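Local coordinates for protein alpha-galactosidase (Umbelopsis vinacea, PDB 3A5V) that probably hydrolyses terminal alpha-galactosidic bonds in oligosaccharides, as a family 27 glycoside hydrolase that forms a tetramer, at residues I7-G12 with V293-S298; N14-Y19 with I49-W54; A90-S95 with D124-D129; A96-C101 with Y132-S137; G234-L239 with A263-L268. All coordinates share one frame; numbering follows the deposited sequence.

Overall arrangement
All five contacts lie in or beside the TIM barrel. Contacts 1 and 5, with centres about 8 Å apart, sit where the barrel closes: Lys265 NZ probably bonds Val293 O, and Asn294 ND2 Ser266 O, while Gln10 of contact 1 probably bonds Tyr125 of contact 3. Contacts 2 and 3, centres about 10 Å apart, line a pocket at the mouth of the barrel, probably the active site, which holds a Tris molecule bonded by Asp51, Asp52 and Lys127; the Asp51-Lys127 salt bridge joins them. Contact 4 continues outward from contact 3, centres about 15 Å apart, with loops leaving the same two strands; Thr100 probably bonds Asp52 of contact 2. Its centre is about 31 Å from that of contact 1, and it touches a second subunit.

Contact 1 (I7-G12 with V293-S298); sequences ITPQMG and VNQDSS
Gln295 and Thr8 meet because Thr8 points toward the 293-298 run, with OG1 between its backbone N and carbonyl carbon (chi1 56°), while Gln295 bends back at chi2 (-66°), bringing its carboxamide to Thr8 and Pro9. Thr8 OG1 then donates to OE1 of Gln295 at 2.6 Å, approaching from above the carbonyl plane. The nitrogen is used as fully. NE2 of Gln295 gives a nearly straight bond to Pro9 O (2.9 Å, 164°), lying on a lone pair of that carbonyl, and another to OD1 of its neighbour Asn294 at 2.8 Å. Pro9 meets Asn294 tip to tip, CB to OD1 3.6 Å, and SD of Met11 lies 3.7 Å from NE2 of Gln295. Asn294 also gives ND2 to the carbonyls of Ser266 and Ala262. The end of helix 288-294 is thereby tied to the chain entering barrel strand 11-14. With a donor at OE1 and two acceptors at NE2, the Gln295 amide has one sensible orientation, which probably fixes its rotation.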
# COMPACT_ATOMS: atom_id res chain seq x y z
N ILE A 7 -25.14 -14.74 -17.98
CA ILE A 7 -26.29 -14.35 -17.15
C ILE A 7 -26.23 -15.13 -15.83
O ILE A 7 -26.56 -14.60 -14.76
CB ILE A 7 -27.64 -14.64 -17.87
CG1 ILE A 7 -27.71 -13.95 -19.24
CG2 ILE A 7 -28.83 -14.27 -17.00
CD1 ILE A 7 -27.52 -12.47 -19.19
N THR A 8 -25.82 -16.39 -15.94
CA THR A 8 -25.36 -17.21 -14.82
C THR A 8 -23.85 -17.42 -15.09
O THR A 8 -23.38 -17.17 -16.22
CB THR A 8 -26.06 -18.58 -14.80
OG1 THR A 8 -25.85 -19.23 -16.06
CG2 THR A 8 -27.56 -18.44 -14.54
N PRO A 9 -23.09 -17.87 -14.07
CA PRO A 9 -21.67 -18.13 -14.33
C PRO A 9 -21.45 -19.13 -15.47
O PRO A 9 -22.19 -20.12 -15.58
CB PRO A 9 -21.16 -18.70 -12.99
CG PRO A 9 -22.11 -18.11 -11.94
CD PRO A 9 -23.46 -18.08 -12.66
N GLN A 10 -20.43 -18.89 -16.30
CA GLN A 10 -20.10 -19.83 -17.39
C GLN A 10 -19.59 -21.18 -16.85
O GLN A 10 -19.03 -21.25 -15.76
CB GLN A 10 -19.08 -19.23 -18.37
CG GLN A 10 -17.66 -18.94 -17.78
CD GLN A 10 -17.48 -17.52 -17.22
OE1 GLN A 10 -18.42 -16.90 -16.70
NE2 GLN A 10 -16.25 -17.01 -17.31
N MET A 11 -19.82 -22.25 -17.62
CA MET A 11 -19.33 -23.57 -17.27
C MET A 11 -18.65 -24.15 -18.50
O MET A 11 -19.07 -23.89 -19.63
CB MET A 11 -20.49 -24.48 -16.82
CG MET A 11 -21.29 -23.96 -15.61
SD MET A 11 -22.75 -24.96 -15.24
CE MET A 11 -22.01 -26.59 -14.94
N GLY A 12 -17.62 -24.95 -18.30
CA GLY A 12 -16.86 -25.46 -19.43
C GLY A 12 -15.64 -26.25 -19.01
O GLY A 12 -15.59 -26.80 -17.90
N VAL A 293 -27.26 -24.70 -7.73
CA VAL A 293 -26.91 -23.61 -6.81
C VAL A 293 -26.08 -22.54 -7.54
O VAL A 293 -26.37 -21.35 -7.43
CB VAL A 293 -26.13 -24.13 -5.55
CG1 VAL A 293 -25.49 -22.95 -4.77
CG2 VAL A 293 -27.06 -24.95 -4.66
N ASN A 294 -25.07 -22.99 -8.28
CA ASN A 294 -24.21 -22.09 -9.07
C ASN A 294 -25.03 -21.32 -10.12
O ASN A 294 -24.82 -20.13 -10.35
CB ASN A 294 -23.07 -22.89 -9.74
CG ASN A 294 -22.11 -22.01 -10.57
OD1 ASN A 294 -22.19 -21.98 -11.79
ND2 ASN A 294 -21.20 -21.29 -9.89
N GLN A 295 -26.01 -22.02 -10.69
CA GLN A 295 -26.81 -21.49 -11.80
C GLN A 295 -28.12 -20.85 -11.32
O GLN A 295 -28.99 -20.52 -12.12
CB GLN A 295 -27.10 -22.62 -12.80
CG GLN A 295 -25.82 -23.17 -13.44
CD GLN A 295 -25.13 -22.14 -14.33
OE1 GLN A 295 -25.69 -21.73 -15.35
NE2 GLN A 295 -23.92 -21.70 -13.94
N ASP A 296 -28.24 -20.67 -10.00
CA ASP A 296 -29.48 -20.13 -9.41
C ASP A 296 -29.90 -18.75 -9.94
O ASP A 296 -29.07 -17.84 -10.08
CB ASP A 296 -29.36 -20.07 -7.88
CG ASP A 296 -30.62 -19.53 -7.23
OD1 ASP A 296 -31.60 -20.29 -7.10
OD2 ASP A 296 -30.64 -18.33 -6.89
N SER A 297 -31.20 -18.59 -10.20
CA SER A 297 -31.74 -17.35 -10.79
C SER A 297 -31.63 -16.08 -9.94
O SER A 297 -31.78 -14.97 -10.48
CB SER A 297 -33.20 -17.58 -11.24
OG SER A 297 -34.01 -17.84 -10.11
N SER A 298 -31.38 -16.21 -8.64
CA SER A 298 -31.13 -15.03 -7.82
C SER A 298 -29.72 -14.47 -7.98
O SER A 298 -29.44 -13.37 -7.50
CB SER A 298 -31.43 -15.30 -6.33
OG SER A 298 -32.80 -15.61 -6.19
O HOH W 1 -23.57 -21.45 -17.78

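Contact 2 (N14-Y19 with I49-W54); sequences NTWNKY and IIDDCW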
# COMPACT_ATOMS: atom_id res chain seq x y z
N ASN A 14 -11.10 -26.48 -20.01
CA ASN A 14 -9.93 -25.76 -20.51
C ASN A 14 -8.77 -26.75 -20.74
O ASN A 14 -8.55 -27.64 -19.93
CB ASN A 14 -9.55 -24.64 -19.50
CG ASN A 14 -8.27 -23.93 -19.85
OD1 ASN A 14 -7.18 -24.50 -19.74
ND2 ASN A 14 -8.38 -22.66 -20.28
N THR A 15 -8.05 -26.58 -21.86
CA THR A 15 -7.00 -27.52 -22.30
C THR A 15 -5.73 -27.56 -21.45
O THR A 15 -4.98 -28.54 -21.54
CB THR A 15 -6.50 -27.23 -23.74
OG1 THR A 15 -5.90 -25.92 -23.79
CG2 THR A 15 -7.66 -27.35 -24.79
N TRP A 16 -5.48 -26.52 -20.65
CA TRP A 16 -4.13 -26.35 -20.06
C TRP A 16 -3.66 -27.48 -19.15
O TRP A 16 -2.60 -28.07 -19.39
CB TRP A 16 -3.93 -24.99 -19.34
CG TRP A 16 -2.48 -24.88 -18.93
CD1 TRP A 16 -1.95 -25.10 -17.68
CD2 TRP A 16 -1.36 -24.68 -19.81
NE1 TRP A 16 -0.57 -24.98 -17.72
CE2 TRP A 16 -0.19 -24.73 -19.01
CE3 TRP A 16 -1.24 -24.42 -21.19
CZ2 TRP A 16 1.09 -24.54 -19.56
CZ3 TRP A 16 0.03 -24.23 -21.73
CH2 TRP A 16 1.18 -24.30 -20.91
N ASN A 17 -4.42 -27.78 -18.09
CA ASN A 17 -3.95 -28.73 -17.07
C ASN A 17 -3.61 -30.11 -17.64
O ASN A 17 -2.56 -30.68 -17.32
CB ASN A 17 -4.91 -28.80 -15.89
CG ASN A 17 -4.89 -27.51 -15.05
OD1 ASN A 17 -4.00 -26.67 -15.21
ND2 ASN A 17 -5.87 -27.35 -14.16
N LYS A 18 -4.47 -30.60 -18.52
CA LYS A 18 -4.26 -31.91 -19.12
C LYS A 18 -3.19 -31.89 -20.25
O LYS A 18 -2.29 -32.73 -20.26
CB LYS A 18 -5.60 -32.47 -19.62
CG LYS A 18 -5.54 -33.85 -20.30
CD LYS A 18 -5.01 -34.92 -19.35
CE LYS A 18 -4.91 -36.26 -20.06
NZ LYS A 18 -4.38 -37.25 -19.10
N TYR A 19 -3.29 -30.94 -21.17
CA TYR A 19 -2.49 -31.01 -22.40
C TYR A 19 -1.34 -30.03 -22.47
O TYR A 19 -0.36 -30.26 -23.18
CB TYR A 19 -3.37 -30.93 -23.66
CG TYR A 19 -4.42 -32.01 -23.66
CD1 TYR A 19 -4.03 -33.36 -23.71
CD2 TYR A 19 -5.77 -31.70 -23.58
CE1 TYR A 19 -4.99 -34.38 -23.68
CE2 TYR A 19 -6.73 -32.71 -23.56
CZ TYR A 19 -6.32 -34.05 -23.61
OH TYR A 19 -7.26 -35.05 -23.56
N ILE A 49 -12.40 -24.46 -24.08
CA ILE A 49 -11.49 -23.31 -24.11
C ILE A 49 -10.09 -23.77 -24.43
O ILE A 49 -9.51 -24.57 -23.69
CB ILE A 49 -11.53 -22.53 -22.76
CG1 ILE A 49 -12.97 -22.05 -22.46
CG2 ILE A 49 -10.55 -21.35 -22.79
CD1 ILE A 49 -13.30 -21.98 -20.96
N ILE A 50 -9.56 -23.27 -25.54
CA ILE A 50 -8.20 -23.58 -25.97
C ILE A 50 -7.28 -22.61 -25.22
O ILE A 50 -7.39 -21.39 -25.41
CB ILE A 50 -8.04 -23.41 -27.52
CG1 ILE A 50 -9.02 -24.35 -28.27
CG2 ILE A 50 -6.57 -23.57 -27.96
CD1 ILE A 50 -9.08 -24.08 -29.81
N ASP A 51 -6.40 -23.15 -24.37
CA ASP A 51 -5.55 -22.29 -23.54
C ASP A 51 -4.26 -21.89 -24.30
O ASP A 51 -4.26 -21.86 -25.53
CB ASP A 51 -5.25 -22.96 -22.18
CG ASP A 51 -4.93 -21.94 -21.09
OD1 ASP A 51 -5.87 -21.26 -20.63
OD2 ASP A 51 -3.73 -21.81 -20.73
N ASP A 52 -3.17 -21.60 -23.58
CA ASP A 52 -1.93 -21.10 -24.18
C ASP A 52 -1.29 -22.17 -25.10
O ASP A 52 -1.59 -23.36 -24.98
CB ASP A 52 -0.94 -20.77 -23.04
CG ASP A 52 0.10 -19.68 -23.40
OD1 ASP A 52 0.14 -19.19 -24.56
OD2 ASP A 52 0.88 -19.31 -22.47
N CYS A 53 -0.40 -21.72 -26.00
CA CYS A 53 0.47 -22.59 -26.83
C CYS A 53 -0.20 -23.08 -28.13
O CYS A 53 0.28 -24.03 -28.76
CB CYS A 53 1.08 -23.74 -26.00
SG CYS A 53 2.74 -24.26 -26.52
N TRP A 54 -1.28 -22.41 -28.54
CA TRP A 54 -1.91 -22.65 -29.85
C TRP A 54 -1.23 -21.84 -30.97
O TRP A 54 -1.40 -22.15 -32.14
CB TRP A 54 -3.42 -22.32 -29.83
CG TRP A 54 -3.75 -20.88 -29.47
CD1 TRP A 54 -4.08 -20.40 -28.22
CD2 TRP A 54 -3.80 -19.74 -30.35
NE1 TRP A 54 -4.31 -19.06 -28.27
CE2 TRP A 54 -4.16 -18.62 -29.56
CE3 TRP A 54 -3.58 -19.56 -31.73
CZ2 TRP A 54 -4.31 -17.33 -30.10
CZ3 TRP A 54 -3.71 -18.29 -32.27
CH2 TRP A 54 -4.06 -17.18 -31.46
O HOH W 2 -3.18 -25.59 -23.82
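Asn14 and Asp51 form a direct polar pair: ND2 of Asn14 donates to OD1 of Asp51 at 2.9 Å and 168°, in the plane of its own amide but meeting the carboxylate on the anti side, 33° out of plane. Beside it, the Asp51 backbone N donates to OG1 of Thr15 (2.9 Å), and Thr15 N reaches Ile49 O at 3.1 Å, extending the parallel pairing of Asn14 with Ile49. A threonine suits the spot because its hydroxyl can also donate, here to a water that bridges to Asp52 O. Trp16, with CG anti to the backbone N, brings CZ3 3.7 Å from Asp52 O, which lies in the plane at the ring edge. One shell out, OD1 of Asn14 caps Trp16 N at 2.8 Å, fixing the amide's rotation, and Lys127 forms a salt bridge with Asp51 OD1. An alanine in place of Asn14 would probably leave Trp16 N without its cap and Asp51 OD1 with one donor fewer. Asp51 and Asp52, whose OD2 also accepts from Gly102 N, both bond a Tris molecule, probably from the crystallisation liquor. The loop after strand 47-49 thus helps line the pocket at the C-terminal mouth of a TIM barrel, where this fold carries its active site.

Contact 3 (A90-S95 with D124-D129); sequences AGIYSS and DYLKYD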
# COMPACT_ATOMS: atom_id res chain seq x y z
N ALA A 90 -16.75 -22.37 -28.40
CA ALA A 90 -15.29 -22.42 -28.42
C ALA A 90 -14.68 -21.18 -27.78
O ALA A 90 -15.13 -20.05 -28.02
CB ALA A 90 -14.75 -22.59 -29.86
N GLY A 91 -13.65 -21.41 -26.98
CA GLY A 91 -12.89 -20.31 -26.36
C GLY A 91 -11.44 -20.32 -26.80
O GLY A 91 -10.92 -21.35 -27.25
N ILE A 92 -10.80 -19.16 -26.71
CA ILE A 92 -9.39 -18.99 -27.06
C ILE A 92 -8.71 -18.16 -25.96
O ILE A 92 -9.38 -17.46 -25.17
CB ILE A 92 -9.20 -18.30 -28.45
CG1 ILE A 92 -7.80 -18.55 -29.03
CG2 ILE A 92 -9.45 -16.77 -28.38
CD1 ILE A 92 -7.64 -19.87 -29.70
N TYR A 93 -7.38 -18.27 -25.89
CA TYR A 93 -6.58 -17.60 -24.87
C TYR A 93 -5.61 -16.62 -25.52
O TYR A 93 -5.01 -16.91 -26.57
CB TYR A 93 -5.82 -18.64 -24.04
CG TYR A 93 -4.66 -18.10 -23.22
CD1 TYR A 93 -3.41 -17.88 -23.80
CD2 TYR A 93 -4.81 -17.81 -21.85
CE1 TYR A 93 -2.34 -17.35 -23.06
CE2 TYR A 93 -3.76 -17.32 -21.10
CZ TYR A 93 -2.52 -17.09 -21.71
OH TYR A 93 -1.46 -16.59 -20.99
N SER A 94 -5.46 -15.45 -24.90
CA SER A 94 -4.35 -14.56 -25.20
C SER A 94 -3.96 -13.83 -23.91
O SER A 94 -4.47 -14.17 -22.81
CB SER A 94 -4.71 -13.58 -26.33
OG SER A 94 -3.55 -12.95 -26.89
N SER A 95 -3.05 -12.87 -24.02
CA SER A 95 -2.66 -12.05 -22.86
C SER A 95 -2.72 -10.58 -23.23
O SER A 95 -2.42 -10.20 -24.37
CB SER A 95 -1.25 -12.41 -22.38
OG SER A 95 -0.89 -11.66 -21.22
N ASP A 124 -16.26 -17.85 -29.31
CA ASP A 124 -17.40 -17.41 -28.49
C ASP A 124 -16.98 -16.88 -27.11
O ASP A 124 -17.84 -16.52 -26.30
CB ASP A 124 -18.32 -18.61 -28.26
CG ASP A 124 -18.75 -19.27 -29.57
OD1 ASP A 124 -19.44 -18.61 -30.35
OD2 ASP A 124 -18.38 -20.44 -29.81
N TYR A 125 -15.67 -16.88 -26.83
CA TYR A 125 -15.15 -16.79 -25.44
C TYR A 125 -13.67 -16.47 -25.51
O TYR A 125 -12.92 -17.14 -26.22
CB TYR A 125 -15.34 -18.15 -24.74
CG TYR A 125 -15.02 -18.23 -23.26
CD1 TYR A 125 -13.69 -18.17 -22.79
CD2 TYR A 125 -16.04 -18.45 -22.32
CE1 TYR A 125 -13.40 -18.28 -21.40
CE2 TYR A 125 -15.75 -18.57 -20.94
CZ TYR A 125 -14.44 -18.47 -20.49
OH TYR A 125 -14.17 -18.58 -19.12
N LEU A 126 -13.25 -15.44 -24.77
CA LEU A 126 -11.84 -15.10 -24.63
C LEU A 126 -11.42 -15.12 -23.17
O LEU A 126 -12.00 -14.38 -22.35
CB LEU A 126 -11.54 -13.70 -25.19
CG LEU A 126 -10.10 -13.18 -24.95
CD1 LEU A 126 -9.04 -13.96 -25.80
CD2 LEU A 126 -10.02 -11.71 -25.27
N LYS A 127 -10.38 -15.90 -22.87
CA LYS A 127 -9.63 -15.76 -21.61
C LYS A 127 -8.41 -14.86 -21.86
O LYS A 127 -7.56 -15.16 -22.70
CB LYS A 127 -9.22 -17.14 -21.07
CG LYS A 127 -8.21 -17.11 -19.89
CD LYS A 127 -7.72 -18.53 -19.53
CE LYS A 127 -6.51 -18.47 -18.56
NZ LYS A 127 -5.98 -19.85 -18.29
N TYR A 128 -8.30 -13.78 -21.10
CA TYR A 128 -7.34 -12.71 -21.43
C TYR A 128 -6.42 -12.41 -20.24
O TYR A 128 -6.81 -11.80 -19.24
CB TYR A 128 -8.14 -11.48 -21.90
CG TYR A 128 -7.36 -10.48 -22.72
CD1 TYR A 128 -6.52 -10.90 -23.77
CD2 TYR A 128 -7.50 -9.11 -22.49
CE1 TYR A 128 -5.81 -9.98 -24.51
CE2 TYR A 128 -6.79 -8.18 -23.24
CZ TYR A 128 -5.95 -8.63 -24.25
OH TYR A 128 -5.25 -7.72 -25.01
N ASP A 129 -5.18 -12.90 -20.37
CA ASP A 129 -4.19 -12.95 -19.29
C ASP A 129 -3.51 -11.58 -19.04
O ASP A 129 -3.84 -10.57 -19.67
CB ASP A 129 -3.14 -14.03 -19.64
CG ASP A 129 -2.65 -14.81 -18.43
OD1 ASP A 129 -2.60 -14.26 -17.31
OD2 ASP A 129 -2.26 -15.98 -18.63
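Tyr93 presents its ring edge to the neighbouring strand: CD and CE of Lys127 each lie 3.8 Å from CD2 of Tyr93, and Asp129 OD2 lies in the ring plane by the hydroxyl. Tyr93 OH donates to OD2 of Asp129 at 2.6 Å, with ring and carboxylate almost perpendicular (85°). Tyr125 and Tyr128 meet Gly91 CA and Ser95 O obliquely. Glycine suits position 91, since a CB there would come about 3.1 Å from CD1 of Tyr125. The backbones pair as a parallel ladder, with Ile92 bonding Tyr125 O and Lys127 N, and Ser94 bonding Lys127 O and Asp129 N. At its start, Ala90 N uses the anti lone pair of Asp124 OD2 (2.9 Å, 170°), an oxygen that His84 also binds. On one face Ile92 CG2 packs on Leu126 CD1 at 3.8 Å, near helices 111-121 and 140-156. The other face carries Tyr93, Lys127 and Asp129. Lys127, extended beyond CG, has Asp51 as the partner of its NZ, which also bonds a Tris molecule. Strand 89-95, helix 111-121 and strand 125-129 make up one beta-alpha-beta unit of the TIM barrel, with Ile92 and Leu126 packed toward its helices and Lys127 and Asp129 toward the pocket.

Contact 4 (A96-C101 with Y132-S137); sequences AGTLTC and YNQGQS
Tyr132 lies against Leu99 and Thr100 where two beta-alpha loops of the TIM barrel, those after strands 89-95 and 125-129, run together. Its CG is anti to the carbonyl carbon (chi1 -57°), which lays the ring along the 96-101 loop: Leu99 CD1 lies over one face and Leu99 CB comes to 3.6 Å from CD2 of Tyr132, while Thr100 O sits in the ring plane at the edge, 3.3 Å from CE2 of Tyr132. Gln134 and Thr98 cross at about a right angle, Thr98 CG2 resting 3.8 Å from Gln134 CG. Tyr132 O accepts from the backbone N of Thr98 (3.0 Å) and from Gln134 NE2 (3.2 Å), which come from opposite faces, the amide well above the carbonyl plane. Gly97 must be small, since a CB there would clash with Tyr132 O. Asn133 opens a type I' turn, and a Cys101-Cys131 disulfide links the two loops. The bent Gln134 chain also takes part in the subunit interface, bonding Tyr144 and Thr179 of a second subunit. An alanine here would probably leave both without their amide mate and Tyr132 O with one donor fewer. At the far end of the ring, a water joins Tyr132 OH, at 2.7 Å, to the Cys101 carbonyl.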
# COMPACT_ATOMS: atom_id res chain seq x y z
N ALA A 96 -3.09 -9.76 -22.26
CA ALA A 96 -2.98 -8.31 -22.39
C ALA A 96 -1.54 -7.84 -22.17
O ALA A 96 -1.22 -7.10 -21.23
CB ALA A 96 -3.95 -7.60 -21.40
N GLY A 97 -0.65 -8.28 -23.06
CA GLY A 97 0.78 -8.01 -22.96
C GLY A 97 1.39 -8.33 -24.31
O GLY A 97 0.68 -8.74 -25.24
N THR A 98 2.70 -8.19 -24.43
CA THR A 98 3.38 -8.47 -25.71
C THR A 98 3.54 -9.98 -25.95
O THR A 98 3.59 -10.43 -27.09
CB THR A 98 4.76 -7.80 -25.76
OG1 THR A 98 5.52 -8.21 -24.63
CG2 THR A 98 4.60 -6.27 -25.76
N LEU A 99 3.58 -10.73 -24.85
CA LEU A 99 3.74 -12.18 -24.86
C LEU A 99 2.74 -12.81 -23.89
O LEU A 99 2.26 -12.16 -22.94
CB LEU A 99 5.18 -12.57 -24.43
CG LEU A 99 6.39 -12.06 -25.24
CD1 LEU A 99 7.71 -12.31 -24.48
CD2 LEU A 99 6.45 -12.66 -26.67
N THR A 100 2.42 -14.08 -24.14
CA THR A 100 1.58 -14.82 -23.21
C THR A 100 2.45 -15.32 -22.06
O THR A 100 3.68 -15.20 -22.11
CB THR A 100 0.88 -16.02 -23.88
OG1 THR A 100 1.86 -16.98 -24.30
CG2 THR A 100 0.01 -15.57 -25.06
N CYS A 101 1.82 -15.89 -21.03
CA CYS A 101 2.58 -16.42 -19.91
C CYS A 101 3.54 -17.52 -20.35
O CYS A 101 4.63 -17.67 -19.77
CB CYS A 101 1.65 -16.87 -18.76
SG CYS A 101 0.67 -15.46 -18.05
N TYR A 132 3.38 -9.98 -19.09
CA TYR A 132 4.19 -9.14 -19.98
C TYR A 132 3.47 -7.86 -20.42
O TYR A 132 3.48 -7.50 -21.60
CB TYR A 132 4.75 -9.98 -21.16
CG TYR A 132 5.56 -11.16 -20.66
CD1 TYR A 132 6.77 -10.94 -19.95
CD2 TYR A 132 5.12 -12.48 -20.82
CE1 TYR A 132 7.52 -12.00 -19.46
CE2 TYR A 132 5.88 -13.56 -20.32
CZ TYR A 132 7.08 -13.30 -19.64
OH TYR A 132 7.86 -14.32 -19.13
N ASN A 133 2.87 -7.16 -19.44
CA ASN A 133 1.97 -6.05 -19.73
C ASN A 133 2.68 -4.69 -19.84
O ASN A 133 2.04 -3.65 -20.00
CB ASN A 133 0.77 -6.03 -18.74
CG ASN A 133 1.17 -5.70 -17.31
OD1 ASN A 133 2.06 -4.89 -17.07
ND2 ASN A 133 0.47 -6.31 -16.35
N GLN A 134 4.01 -4.70 -19.76
CA GLN A 134 4.83 -3.51 -20.06
C GLN A 134 4.54 -2.38 -19.07
O GLN A 134 4.46 -1.18 -19.43
CB GLN A 134 4.65 -3.08 -21.53
CG GLN A 134 4.84 -4.24 -22.55
CD GLN A 134 6.21 -4.89 -22.44
OE1 GLN A 134 7.23 -4.19 -22.35
NE2 GLN A 134 6.25 -6.22 -22.45
N GLY A 135 4.41 -2.77 -17.80
CA GLY A 135 4.14 -1.83 -16.70
C GLY A 135 2.78 -1.15 -16.75
O GLY A 135 2.56 -0.17 -16.03
N GLN A 136 1.85 -1.67 -17.55
CA GLN A 136 0.51 -1.04 -17.67
C GLN A 136 -0.48 -1.54 -16.60
O GLN A 136 -1.55 -2.07 -16.90
CB GLN A 136 -0.06 -1.18 -19.09
CG GLN A 136 0.75 -0.38 -20.15
CD GLN A 136 0.21 -0.58 -21.57
OE1 GLN A 136 -0.96 -0.90 -21.76
NE2 GLN A 136 1.07 -0.39 -22.57
N SER A 137 -0.10 -1.34 -15.34
CA SER A 137 -0.87 -1.78 -14.18
C SER A 137 -0.32 -1.03 -12.97
O SER A 137 0.67 -0.31 -13.10
CB SER A 137 -0.72 -3.31 -13.99
OG SER A 137 0.54 -3.63 -13.40
O HOH W 3 7.36 -16.82 -19.93

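Contact 5 (G234-L239 with A263-L268); sequences GGWNDL and ALKSPL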
# COMPACT_ATOMS: atom_id res chain seq x y z
N GLY A 234 -24.00 -11.53 -15.11
CA GLY A 234 -23.17 -11.03 -16.21
C GLY A 234 -21.77 -10.55 -15.83
O GLY A 234 -21.04 -10.09 -16.70
N GLY A 235 -21.40 -10.64 -14.54
CA GLY A 235 -20.14 -10.05 -14.05
C GLY A 235 -19.69 -10.74 -12.76
O GLY A 235 -20.02 -10.30 -11.65
N TRP A 236 -18.90 -11.79 -12.92
CA TRP A 236 -18.59 -12.72 -11.83
C TRP A 236 -17.14 -12.68 -11.36
O TRP A 236 -16.24 -12.52 -12.17
CB TRP A 236 -18.86 -14.16 -12.32
CG TRP A 236 -20.25 -14.34 -12.88
CD1 TRP A 236 -20.59 -14.50 -14.19
CD2 TRP A 236 -21.47 -14.33 -12.15
NE1 TRP A 236 -21.94 -14.61 -14.32
CE2 TRP A 236 -22.52 -14.49 -13.09
CE3 TRP A 236 -21.78 -14.18 -10.79
CZ2 TRP A 236 -23.87 -14.54 -12.71
CZ3 TRP A 236 -23.14 -14.21 -10.40
CH2 TRP A 236 -24.16 -14.41 -11.36
N ASN A 237 -16.93 -12.95 -10.07
CA ASN A 237 -15.59 -13.29 -9.54
C ASN A 237 -15.22 -14.70 -10.01
O ASN A 237 -16.06 -15.60 -9.98
CB ASN A 237 -15.57 -13.21 -8.00
CG ASN A 237 -15.92 -11.81 -7.48
OD1 ASN A 237 -15.33 -10.81 -7.92
ND2 ASN A 237 -16.88 -11.73 -6.57
N ASP A 238 -13.97 -14.87 -10.45
CA ASP A 238 -13.51 -16.14 -10.99
C ASP A 238 -12.44 -16.70 -10.05
O ASP A 238 -11.38 -16.07 -9.86
CB ASP A 238 -12.97 -15.92 -12.42
CG ASP A 238 -12.49 -17.21 -13.11
OD1 ASP A 238 -12.51 -18.31 -12.51
OD2 ASP A 238 -12.04 -17.09 -14.27
N LEU A 239 -12.71 -17.85 -9.45
CA LEU A 239 -11.81 -18.44 -8.47
C LEU A 239 -10.80 -19.41 -9.11
O LEU A 239 -10.10 -20.13 -8.41
CB LEU A 239 -12.60 -19.12 -7.34
CG LEU A 239 -13.18 -18.25 -6.21
CD1 LEU A 239 -14.08 -17.10 -6.73
CD2 LEU A 239 -13.95 -19.13 -5.20
N ALA A 263 -21.04 -22.23 -4.92
CA ALA A 263 -21.88 -21.33 -4.09
C ALA A 263 -21.47 -19.86 -4.11
O ALA A 263 -22.27 -18.99 -3.81
CB ALA A 263 -21.93 -21.86 -2.62
N LEU A 264 -20.21 -19.58 -4.45
CA LEU A 264 -19.75 -18.22 -4.60
C LEU A 264 -19.94 -17.69 -6.04
O LEU A 264 -19.52 -16.57 -6.35
CB LEU A 264 -18.28 -18.04 -4.11
CG LEU A 264 -18.18 -17.63 -2.62
CD1 LEU A 264 -18.98 -18.57 -1.67
CD2 LEU A 264 -16.70 -17.56 -2.15
N LYS A 265 -20.64 -18.48 -6.86
CA LYS A 265 -20.97 -18.12 -8.25
C LYS A 265 -19.70 -17.84 -9.07
O LYS A 265 -19.65 -16.92 -9.88
CB LYS A 265 -21.96 -16.94 -8.30
CG LYS A 265 -23.47 -17.33 -8.42
CD LYS A 265 -24.01 -18.11 -7.22
CE LYS A 265 -25.55 -18.14 -7.26
NZ LYS A 265 -26.15 -18.88 -6.11
N SER A 266 -18.65 -18.63 -8.83
CA SER A 266 -17.50 -18.65 -9.74
C SER A 266 -17.92 -19.31 -11.05
O SER A 266 -18.76 -20.24 -11.05
CB SER A 266 -16.33 -19.45 -9.13
OG SER A 266 -15.19 -19.47 -9.99
N PRO A 267 -17.33 -18.87 -12.18
CA PRO A 267 -17.32 -19.77 -13.33
C PRO A 267 -16.85 -21.16 -12.87
O PRO A 267 -15.97 -21.26 -11.98
CB PRO A 267 -16.24 -19.17 -14.25
CG PRO A 267 -16.22 -17.71 -13.92
CD PRO A 267 -16.66 -17.59 -12.46
N LEU A 268 -17.42 -22.21 -13.48
CA LEU A 268 -17.02 -23.58 -13.19
C LEU A 268 -16.36 -24.16 -14.45
O LEU A 268 -17.04 -24.77 -15.31
CB LEU A 268 -18.21 -24.44 -12.76
CG LEU A 268 -18.98 -23.96 -11.51
CD1 LEU A 268 -20.21 -24.84 -11.26
CD2 LEU A 268 -18.10 -23.85 -10.25
O HOH W 4 -18.96 -14.54 -8.58
O HOH W 5 -18.09 -14.44 -5.48
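Leu239 and Ser266 supply the one direct hydrogen bond between the segments: Leu239 N donates to OG of Ser266 at 3.0 Å and 173°. Ser266 OG, anti to its backbone N, donates in turn to Pro267 O (2.8 Å), so a small hydroxyl serves as both acceptor and donor in a buried place. A CA-H...O contact from Ser266 CA to Asn237 O, 3.4 Å, adds to it, and a water links Asn237 ND2 to Leu264 O, while Asn237 OD1 accepts from Trp184 NE1. These bonds reach the turn that follows helix 251-263, which ends in a Schellman motif with Lys265 at positive phi, before the chain enters strand 268-270 and the TIM barrel closes beside strand 236-238. Packing does the rest. Trp236 lays CZ3 3.6 Å from Lys265 CB, its NE1 held by Ala6 O, while the lysine's NZ runs on to Val293 O and Ser300 O. Pro267 crosses Asp238 at about a right angle, CG to CG 3.8 Å. Leu239 CD2 and Leu264 CD2 meet more loosely at 4.4 Å.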